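Deoxyribodipyrimidine photo-lyase (Oryza sativa Japonica Group, PDB 3UMV) uses light and a bound FAD to split cyclobutane pyrimidine dimers in ultraviolet-damaged DNA, restoring the two separate pyrimidines. Local coordinates at residues 148-151 with 152-156; 291-295 with 296-300. One frame throughout, in Å; residues are numbered along the deposited sequence.

Contact 1. Residues 148-151 with 152-156; sequences DAVV and GDLRR
Val150 and Leu154 meet one turn apart on helix 141-157, through both backbone and side chain. The N of Leu154 gives its hydrogen to Val150 O at 2.9 Å in a nearly straight bond, 168° at the hydrogen, while Val150 CG1 lies 4.3 Å from Leu154 CD1 in a loose apolar touch. Three more i to i+4 bonds complete the set: Gly152 N to Asp148 O, Asp153 N to Ala149 O and Arg155 N to Val151 O, the last 2.8 Å long. All four carbonyls of 148-151 therefore have an amide donor from 152-155, and the next turn continues with Arg156 N on Gly152 O.

Asp153 has its CG beside its own backbone N (chi1 -66°), which folds the carboxylate back over Ala149: Asp153 OD1 comes within 3.1 Å of Ala149 O, two acceptors that cannot bond each other. The charge is answered from the following turn. Arg156 NH1 reaches Asp153 OD1 at 3.2 Å, a salt bridge rather bent at the hydrogen (141°), made in the guanidinium plane and on the anti lone pair of the oxygen. Gly152 O lies above one face of that guanidinium, toward its rim, with Arg156 itself exposed.

The inner side is apolar. Val150 and Leu154 rest on Leu133 of strand 132-135 and on Pro122 of helix 120-127, and Val151 joins Leu154 against Val163 of strand 162-166. This is an amphipathic crossover helix, the middle element of the beta-alpha-beta unit 132-135, 141-157, 162-166 in the photolyase/cryptochrome alpha/beta domain.

Contact 2. Residues 291-295 with 296-300; sequences GHISA and QRCAL
Ser294 holds its OG anti to the backbone N (chi1 159°), and that torsion carries the hydroxyl over the opening turn of helix 295-305 to accept from Arg297 N. This is an N-cap: the OG to Arg297 N distance is 3.0 Å and the bond is almost straight, 168° at the hydrogen. Ser294 also turns its own carbonyl into the helix, where Ser294 O takes Cys298 N at 3.1 Å. The serine thus meets two amides of the first turn, one with its side chain and one with its main chain, and Ala295 O receives Ala299 N in the bond that follows.

Beside the cap, Ser294 CB packs 3.7 Å from Arg297 CB. With the hydroxyl gone, as in an alanine here, Arg297 N would probably lose its capping acceptor in this buried setting, leaving the first turn less firmly fixed.

Arg297 leads away from the cap, its chain bent at chi2 and chi3, to salt bridges with Asp52, Glu202 and Glu301. Gln296 runs away from the cap to a buried amide held at both ends, OE1 by Trp54 NE1 and NE2 by Val201 O. Ala295 touches Arg324 and Cys298 touches Leu320, both on helix 310-333; Arg324 is inferred by similarity to bind FAD, and the side chain of Ala295 is about 7 Å from the bound FAD. Just upstream, Gly291 ends helix 285-290 in a Schellman motif, its positive phi suiting glycine.

Ile293, just before the N-cap, meets Cys298 across the first turn, the N'-to-N4 contact of a hydrophobic staple: Ile293 CD1 lies 3.9 Å from Cys298 SG, with CG2 of the same isoleucine at 4.0 Å from that sulfur.

Contact 1 comes first along the chain and contact 2 well after it, the two in series with their centres 31 Å apart and their nearest atoms about 20 Å apart, so they do not touch. Residues 148-156 belong to the alpha/beta domain, on a helix packed against the mixed sheet and away from the annotated sites. Residues 291-300 lie nearer the centre of the chain, where a loop between helices 285-290 and 295-305 enters the helical FAD-binding part. They share no helix, strand or sheet: one belongs to the outer layer of the alpha/beta domain, the other to the buried surroundings of the flavin that drives repair.

Contact 1. Residues 148-151 with 152-156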
loop_
_atom_site.group_PDB
_atom_site.type_symbol
_atom_site.label_atom_id
_atom_site.label_comp_id
_atom_site.label_asym_id
_atom_site.label_seq_id
_atom_site.Cartn_x
_atom_site.Cartn_y
_atom_site.Cartn_z
ATOM N N ASP A 148 17.057 -2.761 8.207
ATOM C CA ASP A 148 18.449 -2.399 8.464
ATOM C C ASP A 148 18.910 -2.828 9.847
ATOM O O ASP A 148 20.043 -3.279 9.997
ATOM C CB ASP A 148 18.673 -0.900 8.287
ATOM C CG ASP A 148 18.622 -0.472 6.835
ATOM O OD1 ASP A 148 18.629 -1.361 5.955
ATOM O OD2 ASP A 148 18.587 0.751 6.576
ATOM N N ALA A 149 18.043 -2.684 10.851
ATOM C CA ALA A 149 18.399 -3.048 12.228
ATOM C C ALA A 149 18.538 -4.556 12.372
ATOM O O ALA A 149 19.393 -5.040 13.105
ATOM C CB ALA A 149 17.372 -2.522 13.222
ATOM N N VAL A 150 17.673 -5.293 11.690
ATOM C CA VAL A 150 17.769 -6.745 11.669
ATOM C C VAL A 150 19.028 -7.217 10.957
ATOM O O VAL A 150 19.676 -8.173 11.395
ATOM C CB VAL A 150 16.535 -7.372 10.994
ATOM C CG1 VAL A 150 16.792 -8.839 10.675
ATOM C CG2 VAL A 150 15.296 -7.186 11.876
ATOM N N VAL A 151 19.375 -6.545 9.863
ATOM C CA VAL A 151 20.584 -6.869 9.112
ATOM C C VAL A 151 21.812 -6.641 9.989
ATOM O O VAL A 151 22.718 -7.475 10.032
ATOM C CB VAL A 151 20.674 -6.037 7.811
ATOM C CG1 VAL A 151 22.042 -6.178 7.179
ATOM C CG2 VAL A 151 19.600 -6.488 6.834
ATOM N N GLY A 152 21.812 -5.528 10.716
ATOM C CA GLY A 152 22.893 -5.223 11.640
ATOM C C GLY A 152 22.988 -6.210 12.791
ATOM O O GLY A 152 24.085 -6.590 13.191
ATOM N N ASP A 153 21.846 -6.615 13.338
ATOM C CA ASP A 153 21.831 -7.614 14.402
ATOM C C ASP A 153 22.454 -8.913 13.899
ATOM O O ASP A 153 23.315 -9.501 14.558
ATOM C CB ASP A 153 20.408 -7.883 14.895
ATOM C CG ASP A 153 19.782 -6.675 15.577
ATOM O OD1 ASP A 153 20.524 -5.742 15.955
ATOM O OD2 ASP A 153 18.539 -6.666 15.741
ATOM N N LEU A 154 22.021 -9.362 12.726
ATOM C CA LEU A 154 22.577 -10.581 12.145
ATOM C C LEU A 154 24.044 -10.430 11.758
ATOM O O LEU A 154 24.824 -11.369 11.899
ATOM C CB LEU A 154 21.768 -11.010 10.921
ATOM C CG LEU A 154 20.384 -11.534 11.270
ATOM C CD1 LEU A 154 19.644 -11.963 10.001
ATOM C CD2 LEU A 154 20.495 -12.689 12.265
ATOM N N ARG A 155 24.420 -9.267 11.244
ATOM C CA ARG A 155 25.810 -9.063 10.845
ATOM C C ARG A 155 26.744 -9.281 12.036
ATOM O O ARG A 155 27.825 -9.870 11.909
ATOM C CB ARG A 155 26.016 -7.659 10.283
ATOM C CG ARG A 155 27.429 -7.392 9.789
ATOM C CD ARG A 155 27.833 -8.382 8.709
ATOM N NE ARG A 155 29.119 -8.044 8.104
ATOM C CZ ARG A 155 29.259 -7.293 7.015
ATOM N NH1 ARG A 155 28.188 -6.802 6.403
ATOM N NH2 ARG A 155 30.469 -7.037 6.536
ATOM N N ARG A 156 26.311 -8.808 13.195
ATOM C CA ARG A 156 27.135 -8.834 14.395
ATOM C C ARG A 156 27.117 -10.185 15.114
ATOM O O ARG A 156 28.135 -10.610 15.662
ATOM C CB ARG A 156 26.710 -7.699 15.329
ATOM C CG ARG A 156 26.708 -8.038 16.807
ATOM C CD ARG A 156 26.256 -6.843 17.643
ATOM N NE ARG A 156 24.964 -6.313 17.206
ATOM C CZ ARG A 156 24.817 -5.325 16.327
ATOM N NH1 ARG A 156 23.604 -4.903 15.988
ATOM N NH2 ARG A 156 25.886 -4.756 15.781
#

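Contact 2. Residues 291-295 with 296-300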
loop_
_atom_site.group_PDB
_atom_site.type_symbol
_atom_site.label_atom_id
_atom_site.label_comp_id
_atom_site.label_asym_id
_atom_site.label_seq_id
_atom_site.Cartn_x
_atom_site.Cartn_y
_atom_site.Cartn_z
ATOM N N GLY A 291 -0.983 -6.446 0.469
ATOM C CA GLY A 291 -0.414 -7.515 -0.335
ATOM C C GLY A 291 -1.218 -8.805 -0.312
ATOM O O GLY A 291 -0.655 -9.886 -0.552
ATOM N N HIS A 292 -2.523 -8.716 -0.057
ATOM C CA HIS A 292 -3.394 -9.899 -0.135
ATOM C C HIS A 292 -3.495 -10.403 -1.567
ATOM O O HIS A 292 -3.807 -11.579 -1.817
ATOM C CB HIS A 292 -4.811 -9.592 0.342
ATOM C CG HIS A 292 -4.911 -9.233 1.788
ATOM N ND1 HIS A 292 -3.953 -9.575 2.720
ATOM C CD2 HIS A 292 -5.881 -8.578 2.465
ATOM C CE1 HIS A 292 -4.313 -9.111 3.900
ATOM N NE2 HIS A 292 -5.490 -8.523 3.779
ATOM N N ILE A 293 -3.241 -9.505 -2.508
ATOM C CA ILE A 293 -3.221 -9.877 -3.909
ATOM C C ILE A 293 -2.053 -9.176 -4.557
ATOM O O ILE A 293 -1.724 -8.033 -4.223
ATOM C CB ILE A 293 -4.543 -9.532 -4.644
ATOM C CG1 ILE A 293 -4.612 -10.270 -5.981
ATOM C CG2 ILE A 293 -4.681 -8.028 -4.830
ATOM C CD1 ILE A 293 -5.992 -10.222 -6.620
ATOM N N SER A 294 -1.393 -9.893 -5.456
ATOM C CA SER A 294 -0.240 -9.369 -6.173
ATOM C C SER A 294 -0.692 -8.354 -7.232
ATOM O O SER A 294 -1.633 -8.617 -7.984
ATOM C CB SER A 294 0.470 -10.551 -6.849
ATOM O OG SER A 294 1.283 -10.120 -7.924
ATOM N N ALA A 295 -0.038 -7.199 -7.313
ATOM C CA ALA A 295 -0.373 -6.241 -8.373
ATOM C C ALA A 295 -0.063 -6.840 -9.746
ATOM O O ALA A 295 -0.763 -6.555 -10.714
ATOM C CB ALA A 295 0.377 -4.945 -8.200
ATOM N N GLN A 296 1.001 -7.642 -9.812
ATOM C CA GLN A 296 1.377 -8.368 -11.026
ATOM C C GLN A 296 0.267 -9.346 -11.429
ATOM O O GLN A 296 -0.102 -9.415 -12.606
ATOM C CB GLN A 296 2.719 -9.086 -10.811
ATOM C CG GLN A 296 3.253 -9.837 -12.019
ATOM C CD GLN A 296 4.734 -10.156 -11.892
ATOM O OE1 GLN A 296 5.459 -9.544 -11.094
ATOM N NE2 GLN A 296 5.191 -11.119 -12.670
ATOM N N ARG A 297 -0.284 -10.079 -10.459
ATOM C CA ARG A 297 -1.478 -10.890 -10.728
ATOM C C ARG A 297 -2.615 -10.067 -11.349
ATOM O O ARG A 297 -3.257 -10.509 -12.311
ATOM C CB ARG A 297 -1.987 -11.562 -9.445
ATOM C CG ARG A 297 -3.365 -12.208 -9.594
ATOM C CD ARG A 297 -3.363 -13.203 -10.747
ATOM N NE ARG A 297 -2.316 -14.203 -10.592
ATOM C CZ ARG A 297 -1.855 -14.979 -11.566
ATOM N NH1 ARG A 297 -0.893 -15.851 -11.305
ATOM N NH2 ARG A 297 -2.349 -14.880 -12.797
ATOM N N CYS A 298 -2.885 -8.887 -10.790
ATOM C CA CYS A 298 -3.975 -8.050 -11.295
ATOM C C CYS A 298 -3.676 -7.602 -12.731
ATOM O O CYS A 298 -4.569 -7.581 -13.590
ATOM C CB CYS A 298 -4.172 -6.829 -10.391
ATOM S SG CYS A 298 -4.787 -7.220 -8.747
ATOM N N ALA A 299 -2.421 -7.233 -12.978
ATOM C CA ALA A 299 -1.981 -6.834 -14.316
ATOM C C ALA A 299 -2.084 -7.978 -15.333
ATOM O O ALA A 299 -2.541 -7.767 -16.451
ATOM C CB ALA A 299 -0.550 -6.311 -14.265
ATOM N N LEU A 300 -1.654 -9.175 -14.946
ATOM C CA LEU A 300 -1.738 -10.340 -15.831
ATOM C C LEU A 300 -3.173 -10.640 -16.239
ATOM O O LEU A 300 -3.451 -10.964 -17.395
ATOM C CB LEU A 300 -1.159 -11.579 -15.148
ATOM C CG LEU A 300 0.347 -11.593 -14.961
ATOM C CD1 LEU A 300 0.734 -12.631 -13.917
ATOM C CD2 LEU A 300 1.066 -11.832 -16.282
#